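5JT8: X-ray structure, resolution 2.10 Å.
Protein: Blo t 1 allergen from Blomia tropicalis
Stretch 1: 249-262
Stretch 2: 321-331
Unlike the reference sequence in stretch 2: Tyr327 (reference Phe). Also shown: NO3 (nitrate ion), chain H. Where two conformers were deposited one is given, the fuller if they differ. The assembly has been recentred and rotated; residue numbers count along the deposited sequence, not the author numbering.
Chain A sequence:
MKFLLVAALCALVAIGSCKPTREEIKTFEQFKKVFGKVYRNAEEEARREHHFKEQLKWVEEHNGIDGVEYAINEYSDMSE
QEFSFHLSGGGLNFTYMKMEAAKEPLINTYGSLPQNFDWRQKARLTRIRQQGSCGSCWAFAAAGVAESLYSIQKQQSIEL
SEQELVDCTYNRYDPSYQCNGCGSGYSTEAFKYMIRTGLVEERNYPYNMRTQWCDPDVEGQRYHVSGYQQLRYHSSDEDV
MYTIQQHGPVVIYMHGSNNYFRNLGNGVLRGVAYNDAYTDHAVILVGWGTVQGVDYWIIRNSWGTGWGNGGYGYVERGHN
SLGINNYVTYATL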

# COMPACT_ATOMS: atom_id res chain seq x y z
N PRO A 249 3.38 -10.69 7.09
CA PRO A 249 2.76 -9.43 6.67
C PRO A 249 1.66 -9.66 5.65
O PRO A 249 1.76 -10.60 4.84
N VAL A 250 0.61 -8.85 5.72
CA VAL A 250 -0.56 -9.02 4.87
C VAL A 250 -0.85 -7.77 4.05
O VAL A 250 -0.55 -6.66 4.48
N VAL A 251 -1.39 -7.96 2.86
CA VAL A 251 -1.90 -6.86 2.03
C VAL A 251 -3.25 -6.44 2.58
O VAL A 251 -4.07 -7.29 2.92
N ILE A 252 -3.46 -5.13 2.68
CA ILE A 252 -4.78 -4.58 2.94
C ILE A 252 -5.11 -3.52 1.90
O ILE A 252 -4.24 -2.93 1.28
N TYR A 253 -6.40 -3.28 1.71
CA TYR A 253 -6.87 -2.21 0.85
C TYR A 253 -7.58 -1.18 1.69
O TYR A 253 -8.46 -1.52 2.47
N MET A 254 -7.20 0.08 1.53
CA MET A 254 -7.79 1.10 2.35
C MET A 254 -7.97 2.42 1.60
O MET A 254 -7.80 2.50 0.39
N HIS A 255 -8.37 3.45 2.34
CA HIS A 255 -8.70 4.73 1.76
C HIS A 255 -7.46 5.63 1.79
O HIS A 255 -7.34 6.52 2.64
N GLY A 256 -6.53 5.39 0.87
CA GLY A 256 -5.27 6.11 0.86
C GLY A 256 -5.37 7.60 0.55
O GLY A 256 -4.54 8.38 1.01
N SER A 257 -6.40 8.00 -0.20
CA SER A 257 -6.50 9.40 -0.64
C SER A 257 -7.15 10.31 0.41
O SER A 257 -7.22 11.52 0.22
N ASN A 258 -7.61 9.72 1.52
CA ASN A 258 -8.06 10.50 2.68
C ASN A 258 -6.97 11.49 3.13
O ASN A 258 -5.80 11.12 3.22
N ASN A 259 -7.37 12.73 3.40
CA ASN A 259 -6.41 13.81 3.71
C ASN A 259 -5.46 13.48 4.84
O ASN A 259 -4.27 13.73 4.75
N TYR A 260 -6.00 12.90 5.91
CA TYR A 260 -5.20 12.58 7.09
C TYR A 260 -4.19 11.47 6.79
O TYR A 260 -3.01 11.57 7.14
N PHE A 261 -4.64 10.42 6.13
CA PHE A 261 -3.72 9.35 5.77
C PHE A 261 -2.71 9.85 4.74
O PHE A 261 -1.51 9.57 4.84
N ARG A 262 -3.22 10.58 3.75
CA ARG A 262 -2.40 11.16 2.68
C ARG A 262 -1.15 11.87 3.18
O ARG A 262 -0.03 11.66 2.68
N SER A 321 -10.89 1.51 10.70
CA SER A 321 -10.54 2.85 10.27
C SER A 321 -10.05 2.81 8.82
O SER A 321 -9.21 1.98 8.46
N LEU A 322 -10.61 3.69 7.99
CA LEU A 322 -10.22 3.78 6.59
C LEU A 322 -10.35 2.47 5.81
O LEU A 322 -9.66 2.27 4.83
N GLY A 323 -11.20 1.55 6.28
CA GLY A 323 -11.42 0.28 5.61
C GLY A 323 -10.26 -0.72 5.65
O GLY A 323 -10.19 -1.64 4.84
N ILE A 324 -9.36 -0.54 6.62
CA ILE A 324 -8.21 -1.43 6.82
C ILE A 324 -8.59 -2.92 6.89
O ILE A 324 -7.89 -3.77 6.34
N ASN A 325 -9.71 -3.22 7.54
CA ASN A 325 -10.17 -4.60 7.67
C ASN A 325 -10.99 -5.15 6.49
O ASN A 325 -11.47 -6.28 6.55
N ASN A 326 -11.18 -4.37 5.44
CA ASN A 326 -12.11 -4.78 4.39
C ASN A 326 -11.56 -5.94 3.56
O ASN A 326 -12.26 -6.92 3.32
N TYR A 327 -10.31 -5.82 3.13
CA TYR A 327 -9.74 -6.73 2.15
C TYR A 327 -8.33 -7.14 2.51
O TYR A 327 -7.34 -6.66 1.94
N VAL A 328 -8.23 -8.06 3.46
CA VAL A 328 -6.95 -8.49 3.96
C VAL A 328 -6.57 -9.82 3.32
O VAL A 328 -7.37 -10.76 3.31
N THR A 329 -5.36 -9.88 2.77
CA THR A 329 -4.90 -11.05 2.04
C THR A 329 -3.53 -11.47 2.48
O THR A 329 -2.62 -10.64 2.52
N TYR A 330 -3.35 -12.75 2.80
CA TYR A 330 -2.01 -13.26 3.09
C TYR A 330 -1.55 -14.23 1.99
O TYR A 330 -2.35 -14.69 1.17
N ALA A 331 -0.25 -14.50 1.95
CA ALA A 331 0.28 -15.44 0.98
C ALA A 331 1.06 -16.53 1.67
O ALA A 331 1.38 -16.44 2.86

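Ser321 opens stretch 2 without reaching stretch 1: its side chain (chi1 t) stays out of reach of that stretch, while its backbone O accepts from Ile324 N at 3.1 Å. Leu322 makes the most extensive contact, with 120 Å² of the residue covered by stretch 1. Its CA-to-CB bond points toward that stretch, and the m,t rotamer sets the two methyls among four residues. CD2 lies 3.6 Å from Asn258 CB and 3.9 Å from His255 CB; CD1 lies 4.0 Å from Phe261 CB and 4.1 Å from Met254 CE. The p,p,p rotamer of Met254 curls its chain so that CE arrives there. The backbone is tied at the same point, since His255 N donates to Leu322 O at 3.0 Å with an N-H...O angle of 140°.

The Asn258 that Leu322 touches also caps the helix beginning at Asn259. With chi1 t, its OD1 accepts from Phe261 N at 3.2 Å and, in a weak bond, from Tyr260 N at 2.8 Å. On its amide side, ND2 donates weakly to O3 of the nitrate ion at 3.5 Å; Tyr260 CE1 is likewise 3.5 Å from nitrate O3. The ion probably comes from the crystallisation liquor.

Gly323 has a phi of 70°, which favours glycine, and a CB built there would come within 2.8 Å of Asn326 ND2. Its O faces Tyr253 O at 2.9 Å, a pair of acceptors that cannot bond directly. Water 2 lies beside them, donating to Tyr253 O (2.6 Å from the water O) and to Ile324 O (2.7 Å from the water O), and accepting from Tyr327 N (2.8 Å to the water O). More acceptors lie in reach than the water has protons, so these donations need not all hold at once.

Ile324 (m,t) points away overall, yet its CG1 meets Ile252 CD1 at 3.8 Å, and Ile252 CB lies 3.6 Å from Ile324 O. Asn325 points away and Asn326 sideways; neither side chain makes a contact across the interface.

Tyr327, which replaces the reference Phe, points toward stretch 1 with chi1 m. Its CD2 packs 3.9 Å from Tyr253 CB, while its O accepts a CA-H...O contact from Ile252 CA at 3.4 Å (157° at H) and lies at the edge of the Tyr253 ring. The Tyr253 side chain starts sideways and leads away, its OH bonded elsewhere in the structure.

Val328 (t) bridges two residues of the strand: CG2 is 3.7 Å from Ile252 CG2, and CG1 is 3.6 Å from Val250 CG2. Thr329 (m) pairs antiparallel with Val251 (t). Val251 N donates to Thr329 O at 3.0 Å (144°), and Thr329 N donates to Val251 O at 2.9 Å (161°), leaving Val251 CB and Thr329 CB 4.5 Å apart. Tyr330 (chi1 p) offers CB to Val250 CG1 at 3.8 Å before its ring leads away. At Ala331, water 1 closes the contact, accepting from Ala331 N (2.9 Å to the water O) and within donating reach of Pro249 O (2.9 Å from the water O).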

# COMPACT_ATOMS: atom_id res chain seq x y z
CB PRO A 249 3.93 -8.65 6.07
CG PRO A 249 5.11 -9.12 6.90
CD PRO A 249 4.85 -10.60 7.12
CB VAL A 250 -1.80 -9.39 5.72
CG1 VAL A 250 -1.55 -10.71 6.48
CG2 VAL A 250 -2.15 -8.27 6.69
CB VAL A 251 -2.08 -7.26 0.55
CG1 VAL A 251 -2.68 -6.10 -0.26
CG2 VAL A 251 -0.77 -7.71 -0.05
CB ILE A 252 -4.89 -3.94 4.36
CG1 ILE A 252 -3.92 -2.77 4.49
CG2 ILE A 252 -4.61 -4.96 5.45
CD1 ILE A 252 -4.25 -1.83 5.64
CB TYR A 253 -7.80 -2.73 -0.23
CG TYR A 253 -7.09 -3.13 -1.48
CD1 TYR A 253 -6.38 -4.32 -1.53
CD2 TYR A 253 -7.11 -2.33 -2.61
CE1 TYR A 253 -5.72 -4.70 -2.67
CE2 TYR A 253 -6.45 -2.70 -3.76
CZ TYR A 253 -5.76 -3.89 -3.78
OH TYR A 253 -5.09 -4.29 -4.92
CB MET A 254 -6.95 1.29 3.62
CG MET A 254 -5.46 1.17 3.42
SD MET A 254 -4.83 2.72 2.77
CE MET A 254 -5.45 3.84 4.02
CB HIS A 255 -9.89 5.36 2.50
CG HIS A 255 -10.49 6.54 1.79
ND1 HIS A 255 -11.71 7.08 2.15
CD2 HIS A 255 -10.04 7.27 0.74
CE1 HIS A 255 -11.98 8.09 1.34
NE2 HIS A 255 -10.99 8.23 0.49
CB SER A 257 -7.27 9.50 -1.96
OG SER A 257 -8.60 9.03 -1.85
CB ASN A 258 -8.45 9.58 3.83
CG ASN A 258 -8.71 10.33 5.13
OD1 ASN A 258 -7.78 10.71 5.84
ND2 ASN A 258 -9.99 10.55 5.44
CB ASN A 259 -7.15 15.10 4.04
CG ASN A 259 -7.50 15.90 2.81
OD1 ASN A 259 -6.71 16.00 1.88
ND2 ASN A 259 -8.71 16.47 2.79
CB TYR A 260 -6.10 12.17 8.26
CG TYR A 260 -7.03 13.28 8.72
CD1 TYR A 260 -8.25 13.49 8.09
CD2 TYR A 260 -6.68 14.12 9.77
CE1 TYR A 260 -9.10 14.51 8.49
CE2 TYR A 260 -7.52 15.15 10.17
CZ TYR A 260 -8.73 15.34 9.53
OH TYR A 260 -9.58 16.35 9.93
CB PHE A 261 -4.46 8.13 5.23
CG PHE A 261 -3.56 6.98 4.95
CD1 PHE A 261 -3.18 6.12 5.98
CD2 PHE A 261 -3.02 6.79 3.68
CE1 PHE A 261 -2.32 5.07 5.74
CE2 PHE A 261 -2.16 5.75 3.44
CZ PHE A 261 -1.81 4.88 4.46
CB ARG A 262 -3.25 12.14 1.87
CG ARG A 262 -2.59 12.75 0.66
CD ARG A 262 -3.62 13.52 -0.16
NE ARG A 262 -3.00 14.30 -1.22
CZ ARG A 262 -3.67 15.06 -2.08
NH1 ARG A 262 -4.99 15.15 -2.02
NH2 ARG A 262 -3.00 15.73 -3.01
CB SER A 321 -9.46 3.44 11.19
OG SER A 321 -9.05 4.70 10.73
CB LEU A 322 -8.77 4.28 6.47
CG LEU A 322 -8.47 5.68 7.00
CD1 LEU A 322 -7.00 5.79 7.31
CD2 LEU A 322 -8.86 6.75 5.98
CB ILE A 324 -7.46 -1.03 8.11
CG1 ILE A 324 -6.57 0.18 7.84
CG2 ILE A 324 -6.65 -2.21 8.69
CD1 ILE A 324 -6.11 0.86 9.13
CB ASN A 325 -11.04 -4.76 8.93
CG ASN A 325 -10.31 -4.40 10.21
OD1 ASN A 325 -9.90 -3.26 10.41
ND2 ASN A 325 -10.16 -5.39 11.10
CB ASN A 326 -12.46 -3.59 3.47
CG ASN A 326 -13.35 -2.56 4.16
OD1 ASN A 326 -13.85 -2.79 5.26
ND2 ASN A 326 -13.57 -1.43 3.49
CB TYR A 327 -9.71 -6.10 0.75
CG TYR A 327 -11.04 -5.60 0.27
CD1 TYR A 327 -12.03 -6.49 -0.15
CD2 TYR A 327 -11.32 -4.24 0.23
CE1 TYR A 327 -13.25 -6.03 -0.61
CE2 TYR A 327 -12.54 -3.78 -0.22
CZ TYR A 327 -13.50 -4.68 -0.63
OH TYR A 327 -14.71 -4.21 -1.08
CB VAL A 328 -6.99 -8.61 5.48
CG1 VAL A 328 -5.63 -9.01 6.02
CG2 VAL A 328 -7.46 -7.28 6.09
CB THR A 329 -4.84 -10.79 0.53
OG1 THR A 329 -6.14 -10.43 0.05
CG2 THR A 329 -4.33 -12.04 -0.22
CB TYR A 330 -1.97 -13.95 4.47
CG TYR A 330 -2.79 -15.25 4.60
CD1 TYR A 330 -4.11 -15.22 5.02
CD2 TYR A 330 -2.22 -16.49 4.35
CE1 TYR A 330 -4.85 -16.40 5.17
CE2 TYR A 330 -2.94 -17.68 4.52
CZ TYR A 330 -4.26 -17.61 4.93
OH TYR A 330 -5.00 -18.76 5.10
CB ALA A 331 1.16 -14.72 -0.06
N NO3 H . -12.50 11.29 8.23
O1 NO3 H . -12.89 11.19 9.43
O2 NO3 H . -12.85 10.42 7.38
O3 NO3 H . -11.77 12.27 7.87
O HOH W 1 1.35 -13.38 4.11
O HOH W 2 -8.47 -3.85 3.69